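Local coordinates for ABC transporter substrate-binding protein (Rhizobium radiobacter, PDB 6TFX) that binds the mannityl-opine mannopinic acid as the periplasmic solute-binding protein of an ABC importer, at residues A[77-86]-A[164-172]; A[189-199]-A[485-493]. All coordinates share one frame; numbering follows the deposited sequence.

Interaction 1: A[77-86]-A[164-172]; sequences VKWQGGYGNV and PVGFGPFQV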
# COMPACT_ATOMS: atom_id res chain seq x y z
N VAL A 77 12.02 12.65 -22.90
CA VAL A 77 11.52 12.72 -21.53
C VAL A 77 12.77 13.03 -20.74
O VAL A 77 13.76 12.31 -20.87
CB VAL A 77 10.85 11.42 -21.02
CG1 VAL A 77 10.52 11.52 -19.53
CG2 VAL A 77 9.60 11.09 -21.82
N LYS A 78 12.76 14.11 -19.98
CA LYS A 78 13.93 14.53 -19.23
C LYS A 78 13.86 14.16 -17.76
O LYS A 78 12.81 14.34 -17.11
CB LYS A 78 14.10 16.06 -19.31
CG LYS A 78 13.98 16.67 -20.71
CD LYS A 78 15.23 16.52 -21.54
CE LYS A 78 15.00 17.11 -22.91
NZ LYS A 78 16.12 16.80 -23.84
N TRP A 79 15.00 13.75 -17.20
CA TRP A 79 15.09 13.53 -15.77
C TRP A 79 15.06 14.90 -15.10
O TRP A 79 15.49 15.88 -15.70
CB TRP A 79 16.43 12.86 -15.41
CG TRP A 79 16.49 11.41 -15.76
CD1 TRP A 79 17.34 10.82 -16.66
CD2 TRP A 79 15.71 10.35 -15.18
NE1 TRP A 79 17.14 9.45 -16.65
CE2 TRP A 79 16.13 9.14 -15.78
CE3 TRP A 79 14.67 10.31 -14.22
CZ2 TRP A 79 15.53 7.90 -15.46
CZ3 TRP A 79 14.10 9.09 -13.90
CH2 TRP A 79 14.54 7.90 -14.50
N GLN A 80 14.63 14.95 -13.84
CA GLN A 80 14.73 16.17 -13.05
C GLN A 80 16.22 16.44 -12.78
O GLN A 80 17.03 15.52 -12.86
CB GLN A 80 14.09 15.93 -11.69
CG GLN A 80 12.55 15.87 -11.77
CD GLN A 80 11.95 15.02 -10.68
OE1 GLN A 80 12.61 14.62 -9.71
NE2 GLN A 80 10.66 14.69 -10.84
N GLY A 81 16.54 17.68 -12.39
CA GLY A 81 17.88 18.07 -11.95
C GLY A 81 19.00 18.07 -12.97
O GLY A 81 20.16 18.23 -12.58
N GLY A 82 18.70 17.93 -14.25
CA GLY A 82 19.73 17.98 -15.30
C GLY A 82 20.40 16.66 -15.63
O GLY A 82 21.42 16.65 -16.33
N TYR A 83 19.81 15.52 -15.20
CA TYR A 83 20.38 14.20 -15.51
C TYR A 83 20.19 13.79 -16.98
O TYR A 83 20.71 12.75 -17.38
CB TYR A 83 19.86 13.13 -14.55
CG TYR A 83 20.60 13.18 -13.23
CD1 TYR A 83 21.79 12.48 -13.05
CD2 TYR A 83 20.12 13.93 -12.16
CE1 TYR A 83 22.49 12.53 -11.85
CE2 TYR A 83 20.81 13.99 -10.95
CZ TYR A 83 22.00 13.30 -10.80
OH TYR A 83 22.66 13.30 -9.59
N GLY A 84 19.50 14.61 -17.76
CA GLY A 84 19.31 14.41 -19.20
C GLY A 84 18.14 13.53 -19.59
O GLY A 84 17.20 13.35 -18.82
N ASN A 85 18.20 13.01 -20.82
CA ASN A 85 17.13 12.18 -21.38
C ASN A 85 17.02 10.82 -20.69
O ASN A 85 18.02 10.20 -20.38
CB ASN A 85 17.34 11.95 -22.89
CG ASN A 85 17.12 13.16 -23.75
OD1 ASN A 85 16.33 14.05 -23.43
ND2 ASN A 85 17.79 13.21 -24.89
N VAL A 86 15.79 10.37 -20.48
CA VAL A 86 15.56 9.03 -19.93
C VAL A 86 15.83 8.03 -21.07
O VAL A 86 15.27 8.19 -22.17
CB VAL A 86 14.10 8.90 -19.43
CG1 VAL A 86 13.85 7.50 -18.85
CG2 VAL A 86 13.79 9.97 -18.40
N PRO A 164 15.93 12.11 -3.91
CA PRO A 164 15.45 11.35 -5.08
C PRO A 164 15.49 12.15 -6.37
O PRO A 164 15.43 13.39 -6.34
CB PRO A 164 14.00 11.03 -4.70
CG PRO A 164 13.58 12.18 -3.84
CD PRO A 164 14.81 12.47 -3.01
N VAL A 165 15.53 11.42 -7.49
CA VAL A 165 15.52 12.03 -8.82
C VAL A 165 14.58 11.20 -9.65
O VAL A 165 14.81 10.01 -9.82
CB VAL A 165 16.92 12.04 -9.49
CG1 VAL A 165 16.83 12.65 -10.90
CG2 VAL A 165 17.94 12.78 -8.63
N GLY A 166 13.51 11.81 -10.15
CA GLY A 166 12.57 11.11 -11.02
C GLY A 166 12.29 11.91 -12.28
O GLY A 166 12.98 12.90 -12.54
N PHE A 167 11.35 11.43 -13.12
CA PHE A 167 10.93 12.22 -14.30
C PHE A 167 9.48 12.68 -14.16
O PHE A 167 8.90 13.23 -15.11
CB PHE A 167 11.20 11.50 -15.64
CG PHE A 167 10.48 10.20 -15.85
CD1 PHE A 167 9.12 10.17 -16.13
CD2 PHE A 167 11.18 9.00 -15.86
CE1 PHE A 167 8.47 8.95 -16.36
CE2 PHE A 167 10.54 7.79 -16.10
CZ PHE A 167 9.18 7.77 -16.32
N GLY A 168 8.92 12.49 -12.97
CA GLY A 168 7.56 12.89 -12.62
C GLY A 168 7.38 14.40 -12.58
O GLY A 168 8.35 15.18 -12.76
N PRO A 169 6.13 14.84 -12.32
CA PRO A 169 5.84 16.28 -12.41
C PRO A 169 6.41 17.15 -11.30
O PRO A 169 6.47 18.37 -11.48
CB PRO A 169 4.30 16.33 -12.42
CG PRO A 169 3.85 15.02 -11.78
CD PRO A 169 4.91 14.02 -12.20
N PHE A 170 6.78 16.55 -10.13
CA PHE A 170 7.32 17.35 -9.03
C PHE A 170 8.64 16.78 -8.57
O PHE A 170 8.81 15.57 -8.57
CB PHE A 170 6.31 17.43 -7.86
CG PHE A 170 5.02 18.10 -8.30
CD1 PHE A 170 4.93 19.49 -8.34
CD2 PHE A 170 3.93 17.35 -8.72
CE1 PHE A 170 3.76 20.12 -8.81
CE2 PHE A 170 2.76 17.98 -9.17
CZ PHE A 170 2.69 19.35 -9.23
N GLN A 171 9.53 17.64 -8.10
CA GLN A 171 10.85 17.21 -7.62
C GLN A 171 11.02 17.64 -6.20
O GLN A 171 10.48 18.66 -5.79
CB GLN A 171 11.97 17.82 -8.48
CG GLN A 171 11.96 19.36 -8.52
CD GLN A 171 12.31 19.90 -9.87
OE1 GLN A 171 12.79 19.18 -10.75
NE2 GLN A 171 12.05 21.17 -10.09
N VAL A 172 11.85 16.91 -5.46
CA VAL A 172 12.12 17.28 -4.08
C VAL A 172 13.16 18.37 -4.08
O VAL A 172 14.29 18.13 -4.52
CB VAL A 172 12.53 16.06 -3.22
CG1 VAL A 172 13.02 16.49 -1.83
CG2 VAL A 172 11.39 15.06 -3.11
O HOH W 1 9.75 14.63 -17.31
O HOH W 2 13.18 14.85 -7.09
O HOH W 3 14.74 19.87 -12.43

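Interaction 2: A[189-199]-A[485-493]; sequences YFRGKPKLSKI and LITEQTYFK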
# COMPACT_ATOMS: atom_id res chain seq x y z
N TYR A 189 8.68 18.79 -17.30
CA TYR A 189 7.83 17.60 -17.31
C TYR A 189 7.28 17.38 -18.72
O TYR A 189 6.80 18.33 -19.34
CB TYR A 189 6.72 17.69 -16.26
CG TYR A 189 5.91 16.42 -16.20
CD1 TYR A 189 6.52 15.19 -15.93
CD2 TYR A 189 4.54 16.43 -16.42
CE1 TYR A 189 5.78 14.01 -15.87
CE2 TYR A 189 3.79 15.25 -16.38
CZ TYR A 189 4.41 14.05 -16.09
OH TYR A 189 3.68 12.89 -16.09
N PHE A 190 7.41 16.16 -19.26
CA PHE A 190 7.08 15.88 -20.64
C PHE A 190 5.61 16.15 -21.05
O PHE A 190 5.37 16.37 -22.24
CB PHE A 190 7.49 14.46 -21.03
CG PHE A 190 6.65 13.35 -20.48
CD1 PHE A 190 6.93 12.79 -19.25
CD2 PHE A 190 5.62 12.79 -21.24
CE1 PHE A 190 6.18 11.71 -18.76
CE2 PHE A 190 4.88 11.71 -20.75
CZ PHE A 190 5.16 11.18 -19.52
N ARG A 191 4.65 16.16 -20.10
CA ARG A 191 3.24 16.41 -20.45
C ARG A 191 2.92 17.89 -20.36
O ARG A 191 1.79 18.29 -20.66
CB ARG A 191 2.28 15.63 -19.54
CG ARG A 191 2.48 14.13 -19.56
CD ARG A 191 1.45 13.42 -18.68
NE ARG A 191 1.77 12.00 -18.50
CZ ARG A 191 1.33 11.03 -19.30
NH1 ARG A 191 0.53 11.31 -20.33
NH2 ARG A 191 1.68 9.78 -19.08
N GLY A 192 3.90 18.69 -19.94
CA GLY A 192 3.75 20.13 -19.77
C GLY A 192 4.08 20.54 -18.36
O GLY A 192 3.95 19.75 -17.41
N LYS A 193 4.51 21.78 -18.20
CA LYS A 193 4.88 22.31 -16.89
C LYS A 193 3.65 22.32 -15.94
O LYS A 193 2.58 22.83 -16.33
CB LYS A 193 5.45 23.74 -17.03
CG LYS A 193 6.00 24.31 -15.72
CD LYS A 193 6.44 25.76 -15.86
CE LYS A 193 7.21 26.20 -14.64
NZ LYS A 193 7.78 27.56 -14.80
N PRO A 194 3.77 21.80 -14.71
CA PRO A 194 2.63 21.84 -13.79
C PRO A 194 2.05 23.23 -13.56
O PRO A 194 2.77 24.24 -13.61
CB PRO A 194 3.20 21.25 -12.49
CG PRO A 194 4.25 20.30 -12.98
CD PRO A 194 4.90 21.04 -14.11
N LYS A 195 0.74 23.27 -13.28
CA LYS A 195 0.05 24.52 -12.95
C LYS A 195 0.42 24.98 -11.55
O LYS A 195 0.41 26.17 -11.27
CB LYS A 195 -1.47 24.34 -13.08
CG LYS A 195 -1.86 24.15 -14.53
CD LYS A 195 -3.35 23.97 -14.66
CE LYS A 195 -3.67 23.71 -16.12
NZ LYS A 195 -5.13 23.69 -16.36
N LEU A 196 0.77 24.03 -10.67
CA LEU A 196 1.25 24.35 -9.33
C LEU A 196 2.76 24.56 -9.42
O LEU A 196 3.45 23.82 -10.12
CB LEU A 196 0.98 23.20 -8.34
CG LEU A 196 -0.48 22.82 -8.09
CD1 LEU A 196 -0.53 21.61 -7.19
CD2 LEU A 196 -1.25 23.96 -7.44
N SER A 197 3.28 25.54 -8.69
CA SER A 197 4.72 25.80 -8.69
C SER A 197 5.39 25.08 -7.53
O SER A 197 6.57 24.73 -7.63
CB SER A 197 4.98 27.30 -8.58
OG SER A 197 4.40 27.76 -7.37
N LYS A 198 4.64 24.85 -6.43
CA LYS A 198 5.20 24.25 -5.22
C LYS A 198 4.18 23.46 -4.43
O LYS A 198 2.99 23.79 -4.44
CB LYS A 198 5.75 25.39 -4.32
CG LYS A 198 6.74 24.96 -3.23
CD LYS A 198 7.27 26.15 -2.44
CE LYS A 198 6.69 26.18 -1.06
NZ LYS A 198 7.43 27.11 -0.16
N ILE A 199 4.65 22.42 -3.74
CA ILE A 199 3.87 21.62 -2.80
C ILE A 199 4.63 21.67 -1.47
O ILE A 199 5.82 21.34 -1.44
CB ILE A 199 3.64 20.15 -3.23
CG1 ILE A 199 2.94 20.06 -4.61
CG2 ILE A 199 2.85 19.37 -2.15
CD1 ILE A 199 3.05 18.65 -5.23
N LEU A 485 -3.56 12.11 -5.83
CA LEU A 485 -2.52 12.16 -6.83
C LEU A 485 -2.48 13.61 -7.32
O LEU A 485 -3.46 14.10 -7.90
CB LEU A 485 -2.80 11.21 -8.01
CG LEU A 485 -1.74 11.19 -9.11
CD1 LEU A 485 -0.45 10.50 -8.63
CD2 LEU A 485 -2.27 10.51 -10.36
N ILE A 486 -1.34 14.27 -7.08
CA ILE A 486 -1.12 15.64 -7.55
C ILE A 486 -0.30 15.50 -8.83
O ILE A 486 0.71 14.80 -8.86
CB ILE A 486 -0.44 16.53 -6.47
CG1 ILE A 486 -1.34 16.56 -5.20
CG2 ILE A 486 -0.21 17.94 -7.02
CD1 ILE A 486 -0.65 17.08 -4.03
N THR A 487 -0.79 16.13 -9.91
CA THR A 487 -0.15 16.02 -11.21
C THR A 487 0.08 17.42 -11.79
O THR A 487 -0.19 18.44 -11.13
CB THR A 487 -1.02 15.21 -12.20
OG1 THR A 487 -2.13 16.00 -12.58
CG2 THR A 487 -1.48 13.84 -11.66
N GLU A 488 0.51 17.46 -13.06
CA GLU A 488 0.68 18.74 -13.77
C GLU A 488 -0.71 19.40 -14.02
O GLU A 488 -0.78 20.57 -14.40
CB GLU A 488 1.45 18.52 -15.10
CG GLU A 488 0.65 17.91 -16.25
CD GLU A 488 0.35 16.43 -16.18
OE1 GLU A 488 0.74 15.77 -15.18
OE2 GLU A 488 -0.26 15.91 -17.14
N GLN A 489 -1.81 18.63 -13.86
CA GLN A 489 -3.17 19.12 -14.12
C GLN A 489 -3.80 19.80 -12.88
O GLN A 489 -4.78 20.52 -13.01
CB GLN A 489 -4.10 17.97 -14.55
CG GLN A 489 -3.58 17.05 -15.66
CD GLN A 489 -4.15 15.63 -15.49
OE1 GLN A 489 -5.19 15.30 -16.05
NE2 GLN A 489 -3.48 14.76 -14.70
N THR A 490 -3.30 19.49 -11.67
CA THR A 490 -3.86 20.02 -10.42
C THR A 490 -3.81 21.55 -10.43
O THR A 490 -2.80 22.15 -10.79
CB THR A 490 -3.09 19.48 -9.24
OG1 THR A 490 -2.92 18.07 -9.43
CG2 THR A 490 -3.80 19.76 -7.90
N TYR A 491 -4.90 22.18 -10.01
CA TYR A 491 -4.96 23.64 -10.08
C TYR A 491 -5.84 24.24 -8.98
O TYR A 491 -6.66 23.54 -8.39
CB TYR A 491 -5.53 24.03 -11.47
CG TYR A 491 -6.97 23.62 -11.67
CD1 TYR A 491 -7.30 22.33 -12.09
CD2 TYR A 491 -8.01 24.50 -11.39
CE1 TYR A 491 -8.62 21.92 -12.20
CE2 TYR A 491 -9.35 24.10 -11.52
CZ TYR A 491 -9.65 22.81 -11.92
OH TYR A 491 -10.95 22.37 -12.06
N PHE A 492 -5.75 25.58 -8.80
CA PHE A 492 -6.60 26.34 -7.90
C PHE A 492 -7.52 27.24 -8.75
O PHE A 492 -7.12 27.71 -9.81
CB PHE A 492 -5.77 27.21 -6.94
CG PHE A 492 -5.17 26.42 -5.82
CD1 PHE A 492 -5.95 25.98 -4.76
CD2 PHE A 492 -3.82 26.10 -5.82
CE1 PHE A 492 -5.39 25.23 -3.72
CE2 PHE A 492 -3.25 25.37 -4.77
CZ PHE A 492 -4.05 24.94 -3.73
N LYS A 493 -8.74 27.44 -8.26
CA LYS A 493 -9.78 28.24 -8.92
C LYS A 493 -9.84 29.65 -8.33
O LYS A 493 -9.65 29.83 -7.12
CB LYS A 493 -11.15 27.57 -8.70
CG LYS A 493 -11.27 26.16 -9.24
CD LYS A 493 -12.31 25.38 -8.47
CE LYS A 493 -12.26 23.91 -8.83
NZ LYS A 493 -13.23 23.13 -8.03
O HOH W 4 1.34 13.21 -14.79
O HOH W 5 -0.09 21.66 -16.82
O HOH W 6 -5.84 21.17 -15.40
O HOH W 7 -0.24 21.24 -11.30

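Interaction 1: A[77-86]-A[164-172]
In this family 5 solute-binding protein, the loop between strand 68-73 and helix 88-98 packs on the segment that leads into strand 170-176. Q80 carries the polar part of the contact. Q80 N donates to G166 O at 2.9 Å, nearly along the C=O axis. Its side chain, extended beyond CG, runs over the G166 carbonyl. Q80 OE1 accepts from G166 N at 3.0 Å, the donor lying above the plane of the amide carbonyl. Q80 NE2 donates to G168 O at 3.0 Å, with the acceptor in the Q80 amide plane. Both ends of the amide are thus held, which fixes its rotation. Water 2 also donates to Q80 OE1 and links it to P164 O and V172 N. The apolar part centres on F167. W79 CZ3 meets F167 CD2 at 3.5 Å, the ring planes 53° apart. V77 CG1 and V86 CG2 touch the same phenyl ring. Within the loop, V86 CG2 covers one face of the W79 indole. Y83 CD2 rests on V165 CG1 at 3.7 Å. Around the contact, W79 NE1 bonds D90 and Q80 NE2 also bonds I35 O. V165 and Y83 pack on helix 150-156, and F170 and V172 on strand 180-185.

Interaction 2: A[189-199]-A[485-493]
E488 O is gripped by two donors. K195 N reaches E488 O at 3.3 Å, tilted from the carbonyl plane, and water 5 donates to E488 O at 2.7 Å while also bonding K193 O. The E488 side chain turns back between Y189 and R191. Its CG lies between the backbone N and the carbonyl carbon (chi1 77°), and the chain bends again at chi2. E488 OE1 then comes to 3.3 Å from Y189 CE2, and water 4 joins it to Y189 OH. E488 OE2 lies 3.4 Å from R191 CD, on the aliphatic part of the arginine. The guanidinium turns elsewhere: R191 NE donates to Y189 OH and NH2 makes a salt bridge to D55. P194 CB and CG pack against E488 CA and CB, the side chains crossing at about a right angle. After P194, L196 fills the apolar side. L196 CD1 touches I486 CG2 at 3.7 Å and also T490 CG2, and L196 CD2 touches F492 CE2 at 3.6 Å. I199 CD1 meets I486 CG2 tip to tip. In the type I turn T487-T490, T487 OG1 accepts from Q489 N, an ST turn. Water 7 links L196 N to T487 O and T490 O. Between these segments one direct hydrogen bond is supplemented by bridging waters and an apolar patch. R191 NE is 4.6 Å from E488 OE2, so its charge could at most modestly favour the carboxylate.

Interactions 1 and 2 lie side by side, their centres about 15 Å apart, and both reach the same mixed sheet. They touch directly: F167 O is 3.2 Å from Y189 CD1, and P169 O is 3.3 Å from P194 CG. F170 also packs against P194, I199 and I486, so strand 170-176 is common ground. Interaction 1 is mostly buried, with a mixed aromatic and valine core. Interaction 2 is only partly buried, with charged side chains at its rim and aliphatic contacts inside. Both have bridging waters, but interaction 1 has three direct hydrogen bonds and interaction 2 one. The first ties a loop to the residues just before strand 170-176; the second joins the segment near the C-terminus to the loop leading into strand 198-203.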